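Methylthioribose-1-phosphate isomerase (Saccharomyces cerevisiae, PDB 1W2W) interconverts 5-methylthioribose 1-phosphate and 5-methylthioribulose 1-phosphate, the first step from this sugar phosphate in the methionine salvage pathway. Local coordinates at residues R51-A55 with N182-T188; V7-S11 with V140-D145; V64-Q69 with F132-Y137. One frame throughout, in Å; residues are numbered along the deposited sequence.

Interaction 1 of 3, residues R51-A55 with N182-T188. With SO4 (sulfate ion), chain I.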
loop_
_atom_site.group_PDB
_atom_site.type_symbol
_atom_site.label_atom_id
_atom_site.label_comp_id
_atom_site.label_asym_id
_atom_site.label_seq_id
_atom_site.Cartn_x
_atom_site.Cartn_y
_atom_site.Cartn_z
ATOM N N ARG A 51 -11.428 7.921 -14.679
ATOM C CA ARG A 51 -9.976 7.915 -14.767
ATOM C C ARG A 51 -9.536 6.724 -15.599
ATOM O O ARG A 51 -10.377 5.971 -16.101
ATOM C CB ARG A 51 -9.315 7.938 -13.380
ATOM C CG ARG A 51 -10.055 7.169 -12.270
ATOM C CD ARG A 51 -10.234 5.682 -12.569
ATOM N NE ARG A 51 -8.953 5.061 -12.906
ATOM C CZ ARG A 51 -8.805 3.906 -13.546
ATOM N NH1 ARG A 51 -9.864 3.208 -13.930
ATOM N NH2 ARG A 51 -7.578 3.445 -13.800
ATOM N N GLY A 52 -8.233 6.562 -15.780
ATOM C CA GLY A 52 -7.764 5.672 -16.828
ATOM C C GLY A 52 -7.465 6.464 -18.084
ATOM O O GLY A 52 -8.316 7.204 -18.579
ATOM N N ALA A 53 -6.251 6.319 -18.607
ATOM C CA ALA A 53 -5.810 7.249 -19.651
ATOM C C ALA A 53 -6.757 7.359 -20.857
ATOM O O ALA A 53 -7.150 8.473 -21.233
ATOM C CB ALA A 53 -4.383 6.939 -20.106
ATOM N N PRO A 54 -7.114 6.239 -21.487
ATOM C CA PRO A 54 -8.036 6.311 -22.621
ATOM C C PRO A 54 -9.435 6.762 -22.232
ATOM O O PRO A 54 -10.019 7.540 -22.987
ATOM C CB PRO A 54 -8.027 4.887 -23.194
ATOM C CG PRO A 54 -6.736 4.274 -22.632
ATOM C CD PRO A 54 -6.662 4.855 -21.234
ATOM N N ALA A 55 -9.973 6.309 -21.102
ATOM C CA ALA A 55 -11.287 6.786 -20.680
ATOM C C ALA A 55 -11.323 8.298 -20.499
ATOM O O ALA A 55 -12.320 8.960 -20.836
ATOM C CB ALA A 55 -11.727 6.094 -19.386
ATOM N N ASN A 182 -5.729 0.047 -12.596
ATOM C CA ASN A 182 -6.865 -0.488 -13.331
ATOM C C ASN A 182 -6.719 -0.132 -14.807
ATOM O O ASN A 182 -6.617 1.048 -15.179
ATOM C CB ASN A 182 -8.212 -0.002 -12.770
ATOM C CG ASN A 182 -9.384 -0.449 -13.641
ATOM O OD1 ASN A 182 -9.874 0.311 -14.486
ATOM N ND2 ASN A 182 -9.809 -1.696 -13.470
ATOM N N THR A 183 -6.709 -1.167 -15.638
ATOM C CA THR A 183 -6.515 -0.990 -17.071
ATOM C C THR A 183 -7.574 -1.751 -17.859
ATOM O O THR A 183 -7.336 -2.139 -19.008
ATOM C CB THR A 183 -5.125 -1.478 -17.488
ATOM O OG1 THR A 183 -4.967 -2.852 -17.103
ATOM C CG2 THR A 183 -4.037 -0.710 -16.729
ATOM N N GLY A 184 -8.737 -1.959 -17.250
ATOM C CA GLY A 184 -9.743 -2.822 -17.851
ATOM C C GLY A 184 -10.827 -2.034 -18.574
ATOM O O GLY A 184 -10.572 -0.983 -19.156
ATOM N N SER A 185 -12.046 -2.553 -18.533
ATOM C CA SER A 185 -13.179 -1.849 -19.127
ATOM C C SER A 185 -13.469 -0.562 -18.370
ATOM O O SER A 185 -14.033 0.375 -18.936
ATOM C CB SER A 185 -14.404 -2.763 -19.136
ATOM O OG SER A 185 -14.116 -3.933 -19.888
ATOM N N LEU A 186 -13.070 -0.500 -17.100
ATOM C CA LEU A 186 -13.269 0.735 -16.349
ATOM C C LEU A 186 -12.310 1.867 -16.703
ATOM O O LEU A 186 -12.553 3.015 -16.322
ATOM C CB LEU A 186 -13.291 0.476 -14.835
ATOM C CG LEU A 186 -14.492 -0.341 -14.346
ATOM C CD1 LEU A 186 -14.230 -0.914 -12.948
ATOM C CD2 LEU A 186 -15.767 0.513 -14.346
ATOM N N ALA A 187 -11.228 1.541 -17.414
ATOM C CA ALA A 187 -10.198 2.526 -17.755
ATOM C C ALA A 187 -10.219 2.919 -19.228
ATOM O O ALA A 187 -9.411 3.744 -19.657
ATOM C CB ALA A 187 -8.811 1.993 -17.373
ATOM N N THR A 188 -11.134 2.329 -19.992
ATOM C CA THR A 188 -11.062 2.370 -21.459
ATOM C C THR A 188 -12.474 2.304 -22.045
ATOM O O THR A 188 -13.458 2.452 -21.328
ATOM C CB THR A 188 -10.212 1.204 -22.046
ATOM O OG1 THR A 188 -10.876 -0.062 -21.861
ATOM C CG2 THR A 188 -8.850 1.061 -21.369
HETATM S S SO4 I . -5.404 6.993 -13.309
HETATM O O1 SO4 I . -6.113 7.790 -14.316
HETATM O O2 SO4 I . -4.720 7.911 -12.396
HETATM O O3 SO4 I . -6.358 6.211 -12.545
HETATM O O4 SO4 I . -4.421 6.152 -13.979
#

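Interaction 2 of 3, residues V7-S11 with V140-D145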
loop_
_atom_site.group_PDB
_atom_site.type_symbol
_atom_site.label_atom_id
_atom_site.label_comp_id
_atom_site.label_asym_id
_atom_site.label_seq_id
_atom_site.Cartn_x
_atom_site.Cartn_y
_atom_site.Cartn_z
ATOM N N VAL A 7 -20.966 5.390 -20.777
ATOM C CA VAL A 7 -22.120 4.897 -21.513
ATOM C C VAL A 7 -22.500 5.962 -22.533
ATOM O O VAL A 7 -23.020 7.025 -22.169
ATOM C CB VAL A 7 -23.294 4.567 -20.592
ATOM C CG1 VAL A 7 -24.475 4.029 -21.412
ATOM C CG2 VAL A 7 -22.864 3.517 -19.552
ATOM N N PHE A 8 -22.236 5.632 -23.794
ATOM C CA PHE A 8 -22.366 6.546 -24.930
ATOM C C PHE A 8 -23.484 6.038 -25.833
ATOM O O PHE A 8 -23.309 5.049 -26.540
ATOM C CB PHE A 8 -21.031 6.569 -25.696
ATOM C CG PHE A 8 -21.078 7.326 -26.991
ATOM C CD1 PHE A 8 -21.880 8.448 -27.130
ATOM C CD2 PHE A 8 -20.309 6.917 -28.078
ATOM C CE1 PHE A 8 -21.920 9.146 -28.335
ATOM C CE2 PHE A 8 -20.337 7.606 -29.274
ATOM C CZ PHE A 8 -21.145 8.726 -29.407
ATOM N N ASP A 9 -24.644 6.691 -25.804
ATOM C CA ASP A 9 -25.721 6.322 -26.710
ATOM C C ASP A 9 -25.590 7.169 -27.970
ATOM O O ASP A 9 -25.879 8.371 -27.957
ATOM C CB ASP A 9 -27.064 6.586 -26.030
ATOM C CG ASP A 9 -28.244 6.181 -26.876
ATOM O OD1 ASP A 9 -28.098 5.836 -28.071
ATOM O OD2 ASP A 9 -29.391 6.184 -26.402
ATOM N N ARG A 10 -25.154 6.525 -29.048
ATOM C CA ARG A 10 -24.822 7.210 -30.291
ATOM C C ARG A 10 -25.964 7.111 -31.293
ATOM O O ARG A 10 -25.836 7.539 -32.443
ATOM C CB ARG A 10 -23.542 6.604 -30.869
ATOM C CG ARG A 10 -23.742 5.217 -31.475
ATOM C CD ARG A 10 -22.496 4.654 -32.152
ATOM N NE ARG A 10 -21.431 4.400 -31.184
ATOM C CZ ARG A 10 -20.195 4.044 -31.517
ATOM N NH1 ARG A 10 -19.865 3.903 -32.796
ATOM N NH2 ARG A 10 -19.290 3.831 -30.571
ATOM N N SER A 11 -27.082 6.547 -30.855
ATOM C CA SER A 11 -28.135 6.121 -31.770
ATOM C C SER A 11 -28.796 7.290 -32.500
ATOM O O SER A 11 -29.303 7.128 -33.615
ATOM C CB SER A 11 -29.179 5.292 -31.031
ATOM O OG SER A 11 -29.938 6.101 -30.157
ATOM N N VAL A 140 -15.479 10.871 -32.555
ATOM C CA VAL A 140 -15.625 10.176 -31.278
ATOM C C VAL A 140 -16.031 8.710 -31.447
ATOM O O VAL A 140 -15.568 7.844 -30.693
ATOM C CB VAL A 140 -16.521 10.926 -30.264
ATOM C CG1 VAL A 140 -15.995 12.337 -30.055
ATOM C CG2 VAL A 140 -17.983 10.936 -30.697
ATOM N N CYS A 141 -16.872 8.422 -32.441
ATOM C CA CYS A 141 -17.215 7.043 -32.740
ATOM C C CYS A 141 -15.964 6.261 -33.105
ATOM O O CYS A 141 -15.780 5.127 -32.649
ATOM C CB CYS A 141 -18.247 6.955 -33.868
ATOM S SG CYS A 141 -19.889 7.485 -33.304
ATOM N N GLU A 142 -15.111 6.872 -33.923
ATOM C CA GLU A 142 -13.895 6.207 -34.378
ATOM C C GLU A 142 -12.909 6.019 -33.233
ATOM O O GLU A 142 -12.329 4.940 -33.098
ATOM C CB GLU A 142 -13.247 6.979 -35.520
ATOM C CG GLU A 142 -14.009 6.800 -36.826
ATOM C CD GLU A 142 -13.728 7.914 -37.811
ATOM O OE1 GLU A 142 -12.616 8.488 -37.749
ATOM O OE2 GLU A 142 -14.626 8.204 -38.637
ATOM N N LEU A 143 -12.739 7.057 -32.416
ATOM C CA LEU A 143 -11.873 6.982 -31.233
ATOM C C LEU A 143 -12.296 5.805 -30.345
ATOM O O LEU A 143 -11.472 4.972 -29.930
ATOM C CB LEU A 143 -11.916 8.309 -30.455
ATOM C CG LEU A 143 -11.191 8.352 -29.099
ATOM C CD1 LEU A 143 -9.676 8.329 -29.289
ATOM C CD2 LEU A 143 -11.639 9.545 -28.251
ATOM N N ILE A 144 -13.592 5.733 -30.060
ATOM C CA ILE A 144 -14.118 4.696 -29.187
ATOM C C ILE A 144 -14.024 3.324 -29.868
ATOM O O ILE A 144 -13.563 2.348 -29.273
ATOM C CB ILE A 144 -15.572 5.047 -28.763
ATOM C CG1 ILE A 144 -15.562 6.247 -27.801
ATOM C CG2 ILE A 144 -16.264 3.839 -28.114
ATOM C CD1 ILE A 144 -16.902 6.949 -27.641
ATOM N N ASP A 145 -14.461 3.223 -31.117
ATOM C CA ASP A 145 -14.521 1.895 -31.722
ATOM C C ASP A 145 -13.117 1.335 -31.954
ATOM O O ASP A 145 -12.875 0.133 -31.779
ATOM C CB ASP A 145 -15.297 1.936 -33.038
ATOM C CG ASP A 145 -16.775 2.193 -32.829
ATOM O OD1 ASP A 145 -17.247 2.118 -31.669
ATOM O OD2 ASP A 145 -17.541 2.473 -33.778
#

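Interaction 3 of 3, residues V64-Q69 with F132-Y137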
loop_
_atom_site.group_PDB
_atom_site.type_symbol
_atom_site.label_atom_id
_atom_site.label_comp_id
_atom_site.label_asym_id
_atom_site.label_seq_id
_atom_site.Cartn_x
_atom_site.Cartn_y
_atom_site.Cartn_z
ATOM N N VAL A 64 -17.048 17.557 -25.395
ATOM C CA VAL A 64 -17.040 18.593 -26.432
ATOM C C VAL A 64 -18.249 18.396 -27.352
ATOM O O VAL A 64 -18.955 19.353 -27.716
ATOM C CB VAL A 64 -15.735 18.549 -27.256
ATOM C CG1 VAL A 64 -15.697 19.706 -28.256
ATOM C CG2 VAL A 64 -14.509 18.630 -26.357
ATOM N N LEU A 65 -18.503 17.149 -27.732
ATOM C CA LEU A 65 -19.649 16.860 -28.586
ATOM C C LEU A 65 -20.976 17.173 -27.892
ATOM O O LEU A 65 -21.855 17.797 -28.491
ATOM C CB LEU A 65 -19.623 15.415 -29.106
ATOM C CG LEU A 65 -20.836 14.982 -29.952
ATOM C CD1 LEU A 65 -20.938 15.814 -31.240
ATOM C CD2 LEU A 65 -20.752 13.499 -30.291
ATOM N N THR A 66 -21.153 16.761 -26.643
ATOM C CA THR A 66 -22.400 17.111 -25.959
ATOM C C THR A 66 -22.556 18.627 -25.845
ATOM O O THR A 66 -23.674 19.142 -25.943
ATOM C CB THR A 66 -22.538 16.450 -24.564
ATOM O OG1 THR A 66 -21.386 16.734 -23.766
ATOM C CG2 THR A 66 -22.553 14.937 -24.661
ATOM N N GLU A 67 -21.447 19.337 -25.642
ATOM C CA GLU A 67 -21.501 20.794 -25.545
ATOM C C GLU A 67 -21.964 21.427 -26.854
ATOM O O GLU A 67 -22.846 22.296 -26.856
ATOM C CB GLU A 67 -20.171 21.408 -25.098
ATOM C CG GLU A 67 -20.231 22.930 -25.084
ATOM C CD GLU A 67 -19.285 23.547 -24.081
ATOM O OE1 GLU A 67 -18.657 24.574 -24.409
ATOM O OE2 GLU A 67 -19.168 23.007 -22.960
ATOM N N VAL A 68 -21.388 21.006 -27.977
ATOM C CA VAL A 68 -21.758 21.657 -29.232
ATOM C C VAL A 68 -23.183 21.307 -29.629
ATOM O O VAL A 68 -23.887 22.114 -30.250
ATOM C CB VAL A 68 -20.764 21.387 -30.376
ATOM C CG1 VAL A 68 -19.362 21.880 -30.009
ATOM C CG2 VAL A 68 -20.764 19.940 -30.738
ATOM N N GLN A 69 -23.626 20.108 -29.261
ATOM C CA GLN A 69 -25.006 19.729 -29.543
ATOM C C GLN A 69 -25.999 20.460 -28.661
ATOM O O GLN A 69 -27.099 20.794 -29.104
ATOM C CB GLN A 69 -25.197 18.214 -29.472
ATOM C CG GLN A 69 -24.293 17.516 -30.484
ATOM C CD GLN A 69 -24.664 16.075 -30.720
ATOM O OE1 GLN A 69 -25.186 15.407 -29.820
ATOM N NE2 GLN A 69 -24.410 15.588 -31.927
ATOM N N PHE A 132 -18.796 20.874 -37.946
ATOM C CA PHE A 132 -17.953 20.440 -36.833
ATOM C C PHE A 132 -18.655 19.342 -36.034
ATOM O O PHE A 132 -18.050 18.325 -35.690
ATOM C CB PHE A 132 -17.605 21.620 -35.926
ATOM C CG PHE A 132 -16.764 21.253 -34.737
ATOM C CD1 PHE A 132 -15.491 20.714 -34.904
ATOM C CD2 PHE A 132 -17.244 21.440 -33.450
ATOM C CE1 PHE A 132 -14.715 20.372 -33.809
ATOM C CE2 PHE A 132 -16.468 21.099 -32.345
ATOM C CZ PHE A 132 -15.209 20.569 -32.522
ATOM N N ASP A 133 -19.931 19.574 -35.748
ATOM C CA ASP A 133 -20.770 18.640 -35.005
ATOM C C ASP A 133 -20.726 17.259 -35.669
ATOM O O ASP A 133 -20.399 16.248 -35.037
ATOM C CB ASP A 133 -22.188 19.231 -34.986
ATOM C CG ASP A 133 -23.160 18.478 -34.099
ATOM O OD1 ASP A 133 -23.021 17.251 -33.928
ATOM O OD2 ASP A 133 -24.120 19.062 -33.541
ATOM N N GLY A 134 -21.046 17.218 -36.957
ATOM C CA GLY A 134 -21.048 15.974 -37.704
ATOM C C GLY A 134 -19.696 15.283 -37.725
ATOM O O GLY A 134 -19.620 14.066 -37.560
ATOM N N SER A 135 -18.633 16.056 -37.926
ATOM C CA SER A 135 -17.292 15.480 -38.034
ATOM C C SER A 135 -16.783 15.021 -36.667
ATOM O O SER A 135 -16.065 14.022 -36.565
ATOM C CB SER A 135 -16.322 16.500 -38.636
ATOM O OG SER A 135 -16.727 16.855 -39.953
ATOM N N LEU A 136 -17.146 15.760 -35.624
ATOM C CA LEU A 136 -16.785 15.384 -34.265
ATOM C C LEU A 136 -17.499 14.108 -33.833
ATOM O O LEU A 136 -16.897 13.257 -33.165
ATOM C CB LEU A 136 -17.070 16.529 -33.285
ATOM C CG LEU A 136 -16.711 16.283 -31.814
ATOM C CD1 LEU A 136 -15.233 15.944 -31.641
ATOM C CD2 LEU A 136 -17.105 17.470 -30.933
ATOM N N TYR A 137 -18.773 13.969 -34.205
ATOM C CA TYR A 137 -19.494 12.723 -33.966
ATOM C C TYR A 137 -18.739 11.555 -34.599
ATOM O O TYR A 137 -18.513 10.518 -33.959
ATOM C CB TYR A 137 -20.900 12.765 -34.576
ATOM C CG TYR A 137 -21.635 11.441 -34.464
ATOM C CD1 TYR A 137 -22.241 11.057 -33.269
ATOM C CD2 TYR A 137 -21.726 10.575 -35.552
ATOM C CE1 TYR A 137 -22.918 9.837 -33.164
ATOM C CE2 TYR A 137 -22.395 9.369 -35.451
ATOM C CZ TYR A 137 -22.986 9.008 -34.261
ATOM O OH TYR A 137 -23.656 7.804 -34.171
#

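Interaction 1 of 3, residues R51-A55 with N182-T188
The contact lies in the probable active site of the isomerase, whose N-terminal part this chain is: the start of helix 53-73 meets the loop that follows strand 174-179. R51 is the polar centre. Its NH1 donates to OD1 of N182 and its NH2 to O of N182, each at 2.9 Å, so one residue is gripped through both side chain and backbone. NE and the shared NH2 face a sulfate: R51 NE donates to SO4 O3 at 2.9 Å, and R51 NH2 to the same SO4 O3 at a longer 3.3 Å. G52, the N-cap residue, adds its amide, G52 N to SO4 O1 at 2.9 Å, and R106 and residues of a neighbouring chain also bind the ion. Acidic side chains of that chain accept from N182 ND2 and from the amides of S185 and L186.

G52 and A187 approach to 4.1 Å between CA atoms. A side chain on G52 would strike A187 CA and its own preceding carbonyl, so glycine is needed. A187 O then accepts from A55 N at 3.0 Å; this amide is in the first turn, whose NH groups have no carbonyl partner within the helix. P54 CG meets T188 CG2 at 4.0 Å.

The side chains of R51 and C181, the predicted transition-state stabilizer, come within about 4 Å at their nearest atoms. An arginine and a helix N-terminus sharing one sulfate is typical of a phosphate-binding pocket, and the ion, probably from the crystallisation liquor, may mark the substrate phosphate's place.

Interaction 2 of 3, residues V7-S11 with V140-D145
Two kinds of chemistry join the end of strand 6-9 to one side of helix 129-168: a charged clasp made by R10 and an apolar patch made by F8. The clasp is a two-pronged salt bridge. R10 NH1 donates to D145 OD2 and R10 NH2 to D145 OD1, both at 2.9 Å, so the two groups meet end-on, in a bidentate pair. The guanidinium also packs on the helix: R10 NH1 is 3.6 Å from C141 CB, C141 SG sits over one face, and I144 CG2 is 3.9 Å from R10 NH2 at the edge.

The apolar part is built on the F8 ring. F8 CD2 touches I144 CD1 at 3.4 Å, and F8 CZ approaches V140 CG2 at 4.1 Å. C141 makes a sulfur-aromatic contact at the ring edge, its SG 5.3 Å from the F8 centroid and 4.1 Å from F8 CE2. Strand 6-9 is an outer strand of a three-stranded antiparallel sheet, next to strand 17-21, and here that sheet packs on helices: segment axes 7-9 and 140-145 pass 11.5 Å apart at 137°. Helix 53-73 joins the packing, with L62 against F8 and I58 against I144.

Side-chain hydrogen bonds shape the strand's exit. D9 OD1 accepts from S11 N at 3.0 Å, an Asx turn, and from S11 OG at 2.8 Å, while R10 carries its side chain to the helix. R10 O is hydrogen-bonded to the hydroxyl of Y137, one turn before C141.

Interaction 3 of 3, residues V64-Q69 with F132-Y137
V64 opens the contact: its CG1 lies 3.8 Å from L136 CD2 and 4.4 Å from F132 CZ, at the edge of that ring. L65, next along, points at the other helix and is the most deeply engaged residue of its segment. L65 CB packs 3.7 Å from L136 CD2, L65 CD2 reaches the Y137 ring edge at CD1 (4.1 Å), and L65 CD1 comes to 3.7 Å from D133 OD1. Y137 turns its hydroxyl elsewhere, to a hydrogen bond with R10 O.

One turn on from V64, V68 CG1 meets the edge of the F132 ring, 3.8 Å from CE2, and V68 CG2 is 4.4 Å from L136 CD2, so the leucine tip is touched by V64, L65 and V68 together. Q69 closes the segment with its polar bond: Q69 NE2 donates to D133 OD1 at 2.9 Å, nearly straight at 175°. Q69 NE2 also bonds to P13 O, and Q69 OE1 to V16 N, tying in the loop between strands 6-9 and 17-21.

Segment axes 10.0 Å apart at 154°, with contacts repeating every three to four residues, are typical of near-antiparallel helix packing; with helices 88-103 and 111-124 around it, this pair forms part of a helical bundle core.

Interactions 1 and 3 are buried, whereas interaction 2 is a surface contact. Helix 53-73 serves two of them, its N-terminal end in interaction 1 and its C-terminal half in interaction 3; helix 129-168 likewise serves interactions 2 and 3. Those two touch: R10 O and Y137 OH are 2.8 Å apart, and V140 packs on L65. Interaction 1 stands clear, about 6 Å from interaction 2 and 11 Å from interaction 3 at the nearest atoms. Chemistry follows place: hydrogen bonds and an anion at the probable active site, a salt bridge over an apolar patch at the surface, and mainly aliphatic and aromatic side chains between the buried helices.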